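Long-range contact in SufE-like protein 1, chloroplastic/mitochondrial (Arabidopsis thaliana, PDB 4PUI), which activates a cysteine desulfurase to supply sulfur for iron-sulfur cluster assembly, this chain being its C-terminal BolA domain: residues Arg67-Tyr72 and Leu86-Thr92. Numbering follows the deposited sequence.
Sequences RHRLIY and LSIVAKT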
ATOM      1  N   ARG A  67      -3.509  -3.062 -10.934  1.00 16.20           N
ATOM      2  CA  ARG A  67      -3.296  -2.081  -9.871  1.00 14.58           C
ATOM      3  C   ARG A  67      -2.617  -2.759  -8.698  1.00 14.69           C
ATOM      4  O   ARG A  67      -1.673  -2.226  -8.124  1.00 15.88           O
ATOM      5  CB  ARG A  67      -4.625  -1.458  -9.430  1.00 14.30           C
ATOM      6  CG  ARG A  67      -5.268  -0.607 -10.521  1.00 13.35           C
ATOM      7  CD  ARG A  67      -6.657  -0.135 -10.087  1.00 14.87           C
ATOM      8  NE  ARG A  67      -7.371   0.445 -11.218  1.00 15.51           N
ATOM      9  CZ  ARG A  67      -8.466   1.189 -11.099  1.00 16.33           C
ATOM     10  NH1 ARG A  67      -8.954   1.442  -9.896  1.00 16.86           N
ATOM     11  NH2 ARG A  67      -9.061   1.687 -12.184  1.00 17.71           N
ATOM     12  N   HIS A  68      -3.102  -3.950  -8.367  1.00 14.98           N
ATOM     13  CA  HIS A  68      -2.553  -4.763  -7.292  1.00 14.62           C
ATOM     14  C   HIS A  68      -1.074  -5.016  -7.534  1.00 16.02           C
ATOM     15  O   HIS A  68      -0.241  -4.793  -6.653  1.00 15.85           O
ATOM     16  CB  HIS A  68      -3.301  -6.096  -7.267  1.00 16.65           C
ATOM     17  CG  HIS A  68      -2.895  -7.010  -6.155  1.00 19.90           C
ATOM     18  ND1 HIS A  68      -1.875  -7.928  -6.284  1.00 21.55           N
ATOM     19  CD2 HIS A  68      -3.387  -7.165  -4.903  1.00 19.18           C
ATOM     20  CE1 HIS A  68      -1.740  -8.597  -5.152  1.00 18.38           C
ATOM     21  NE2 HIS A  68      -2.644  -8.155  -4.296  1.00 20.57           N
ATOM     22  N   ARG A  69      -0.757  -5.464  -8.742  1.00 15.25           N
ATOM     23  CA  ARG A  69       0.612  -5.860  -9.067  1.00 14.97           C
ATOM     24  C   ARG A  69       1.544  -4.662  -9.127  1.00 15.55           C
ATOM     25  O   ARG A  69       2.742  -4.789  -8.827  1.00 15.62           O
ATOM     26  CB  ARG A  69       0.634  -6.632 -10.390  1.00 18.08           C
ATOM     27  CG  ARG A  69       0.061  -8.027 -10.259  1.00 17.39           C
ATOM     28  CD  ARG A  69      -0.203  -8.675 -11.604  1.00 20.13           C
ATOM     29  NE  ARG A  69      -0.724 -10.031 -11.453  1.00 21.02           N
ATOM     30  CZ  ARG A  69      -1.265 -10.732 -12.441  1.00 25.07           C
ATOM     31  NH1 ARG A  69      -1.365 -10.207 -13.649  1.00 26.10           N
ATOM     32  NH2 ARG A  69      -1.717 -11.957 -12.210  1.00 30.61           N
ATOM     33  N   LEU A  70       0.999  -3.512  -9.528  1.00 16.79           N
ATOM     34  CA  LEU A  70       1.744  -2.253  -9.561  1.00 16.98           C
ATOM     35  C   LEU A  70       2.222  -1.883  -8.163  1.00 18.45           C
ATOM     36  O   LEU A  70       3.383  -1.503  -7.965  1.00 17.66           O
ATOM     37  CB  LEU A  70       0.841  -1.137 -10.119  1.00 19.28           C
ATOM     38  CG  LEU A  70       1.342   0.302 -10.307  1.00 26.29           C
ATOM     39  CD1 LEU A  70       0.449   1.001 -11.306  1.00 25.64           C
ATOM     40  CD2 LEU A  70       1.357   1.125  -9.037  1.00 23.95           C
ATOM     41  N   ILE A  71       1.316  -1.991  -7.199  1.00 15.98           N
ATOM     42  CA  ILE A  71       1.634  -1.680  -5.812  1.00 16.01           C
ATOM     43  C   ILE A  71       2.645  -2.684  -5.247  1.00 16.26           C
ATOM     44  O   ILE A  71       3.598  -2.306  -4.560  1.00 17.15           O
ATOM     45  CB  ILE A  71       0.363  -1.663  -4.950  1.00 17.47           C
ATOM     46  CG1 ILE A  71      -0.595  -0.571  -5.435  1.00 19.59           C
ATOM     47  CG2 ILE A  71       0.713  -1.465  -3.474  1.00 18.46           C
ATOM     48  CD1 ILE A  71       0.012   0.783  -5.402  1.00 21.04           C
ATOM     49  N   TYR A  72       2.441  -3.961  -5.550  1.00 15.94           N
ATOM     50  CA  TYR A  72       3.371  -4.987  -5.107  1.00 16.79           C
ATOM     51  C   TYR A  72       4.768  -4.699  -5.670  1.00 18.02           C
ATOM     52  O   TYR A  72       5.775  -4.832  -4.967  1.00 17.31           O
ATOM     53  CB  TYR A  72       2.886  -6.373  -5.534  1.00 21.13           C
ATOM     54  CG  TYR A  72       2.228  -7.142  -4.414  1.00 22.70           C
ATOM     55  CD1 TYR A  72       1.089  -6.658  -3.774  1.00 22.41           C
ATOM     56  CD2 TYR A  72       2.771  -8.335  -3.975  1.00 25.83           C
ATOM     57  CE1 TYR A  72       0.505  -7.372  -2.734  1.00 26.88           C
ATOM     58  CE2 TYR A  72       2.201  -9.043  -2.953  1.00 31.27           C
ATOM     59  CZ  TYR A  72       1.077  -8.561  -2.334  1.00 27.64           C
ATOM     60  OH  TYR A  72       0.539  -9.301  -1.312  1.00 34.32           O
ATOM     61  N   LEU A  86      -0.187  -7.485   1.924  1.00 26.41           N
ATOM     62  CA  LEU A  86      -0.820  -6.190   1.741  1.00 24.20           C
ATOM     63  C   LEU A  86      -2.248  -6.403   1.261  1.00 23.35           C
ATOM     64  O   LEU A  86      -2.478  -7.111   0.281  1.00 28.22           O
ATOM     65  CB  LEU A  86      -0.079  -5.348   0.707  1.00 24.04           C
ATOM     66  CG  LEU A  86       1.331  -4.893   1.065  1.00 23.26           C
ATOM     67  CD1 LEU A  86       2.062  -4.425  -0.182  1.00 21.44           C
ATOM     68  CD2 LEU A  86       1.266  -3.803   2.113  1.00 22.05           C
ATOM     69  N   SER A  87      -3.190  -5.771   1.938  1.00 20.59           N
ATOM     70  CA  SER A  87      -4.571  -5.773   1.478  1.00 20.50           C
ATOM     71  C   SER A  87      -4.841  -4.445   0.756  1.00 23.62           C
ATOM     72  O   SER A  87      -4.853  -3.389   1.382  1.00 25.18           O
ATOM     73  CB  SER A  87      -5.514  -5.949   2.663  1.00 31.70           C
ATOM     74  OG  SER A  87      -6.864  -5.840   2.258  1.00 36.00           O
ATOM     75  N   ILE A  88      -5.073  -4.509  -0.549  1.00 22.16           N
ATOM     76  CA  ILE A  88      -5.053  -3.310  -1.382  1.00 20.06           C
ATOM     77  C   ILE A  88      -6.439  -2.898  -1.886  1.00 23.00           C
ATOM     78  O   ILE A  88      -7.166  -3.717  -2.434  1.00 21.83           O
ATOM     79  CB  ILE A  88      -4.119  -3.511  -2.569  1.00 19.30           C
ATOM     80  CG1 ILE A  88      -2.684  -3.685  -2.067  1.00 23.13           C
ATOM     81  CG2 ILE A  88      -4.228  -2.334  -3.563  1.00 18.84           C
ATOM     82  CD1 ILE A  88      -1.711  -4.154  -3.119  1.00 23.67           C
ATOM     83  N   VAL A  89      -6.794  -1.630  -1.672  1.00 16.22           N
ATOM     84  CA  VAL A  89      -7.932  -1.016  -2.352  1.00 17.43           C
ATOM     85  C   VAL A  89      -7.318   0.108  -3.160  1.00 17.55           C
ATOM     86  O   VAL A  89      -6.660   0.979  -2.602  1.00 18.34           O
ATOM     87  CB  VAL A  89      -8.989  -0.455  -1.369  1.00 19.60           C
ATOM     88  CG1 VAL A  89     -10.052   0.361  -2.123  1.00 21.76           C
ATOM     89  CG2 VAL A  89      -9.660  -1.591  -0.612  1.00 23.09           C
ATOM     90  N   ALA A  90      -7.483   0.045  -4.474  1.00 16.44           N
ATOM     91  CA  ALA A  90      -6.869   1.018  -5.367  1.00 16.37           C
ATOM     92  C   ALA A  90      -7.918   1.563  -6.316  1.00 15.04           C
ATOM     93  O   ALA A  90      -8.460   0.819  -7.147  1.00 19.39           O
ATOM     94  CB  ALA A  90      -5.733   0.378  -6.153  1.00 15.90           C
ATOM     95  N   LYS A  91      -8.200   2.855  -6.192  1.00 17.37           N
ATOM     96  CA  LYS A  91      -9.245   3.492  -6.986  1.00 20.12           C
ATOM     97  C   LYS A  91      -8.725   4.736  -7.665  1.00 20.09           C
ATOM     98  O   LYS A  91      -7.773   5.358  -7.207  1.00 19.87           O
ATOM     99  CB  LYS A  91     -10.418   3.892  -6.097  1.00 22.99           C
ATOM    100  CG  LYS A  91     -10.953   2.753  -5.257  1.00 23.18           C
ATOM    101  CD  LYS A  91     -12.195   3.165  -4.482  1.00 28.80           C
ATOM    102  CE  LYS A  91     -12.835   1.939  -3.858  1.00 33.01           C
ATOM    103  NZ  LYS A  91     -14.318   1.963  -3.972  1.00 39.95           N
ATOM    104  N   THR A  92      -9.380   5.129  -8.745  1.00 18.07           N
ATOM    105  CA  THR A  92      -9.108   6.443  -9.320  1.00 17.38           C
ATOM    106  C   THR A  92     -10.046   7.456  -8.665  1.00 22.02           C
ATOM    107  O   THR A  92     -11.045   7.071  -8.060  1.00 22.91           O
ATOM    108  CB  THR A  92      -9.356   6.444 -10.827  1.00 21.85           C
ATOM    109  OG1 THR A  92     -10.734   6.165 -11.062  1.00 24.19           O
ATOM    110  CG2 THR A  92      -8.520   5.368 -11.501  1.00 23.55           C
TER
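Helix 64-74 of the BolA domain lies across strand 85-91, the outermost strand, which runs parallel to strand 49-55; the three form a beta-alpha-beta crossover whose helix packs on the strand that follows it. The axes of the two short segments approach to 9.0 Å at 119°. Arg-67 begins the contact: its CB lies 3.9 Å from CB of Ala-90, and its extended side chain then runs toward the end of the strand, where NH1 donates a 2.9 Å hydrogen bond to Ala-90 O and NH2 lies 3.8 Å from CG2 of Thr-92. The same guanidinium forms a salt bridge with Glu-95 and a hydrogen bond with the Lys-62 carbonyl. One helical turn, His-68, Ile-71 and Tyr-72, gathers round CD1 of Ile-88, which lies 3.9 Å from CD2 of His-68 and 3.6 Å from CG2 of Ile-71. Ile-71 also touches Leu-14 and Leu-18 of helix 5-18. Tyr-72 brings CD1 of its ring edge within 3.8 Å of Ile-88 CD1, and its CE1 within 4.0 Å of Leu-86 CB. Apolar contact round Ile-88 is thus joined by one arginine-to-carbonyl hydrogen bond, the arginine's charge being met by Glu-95.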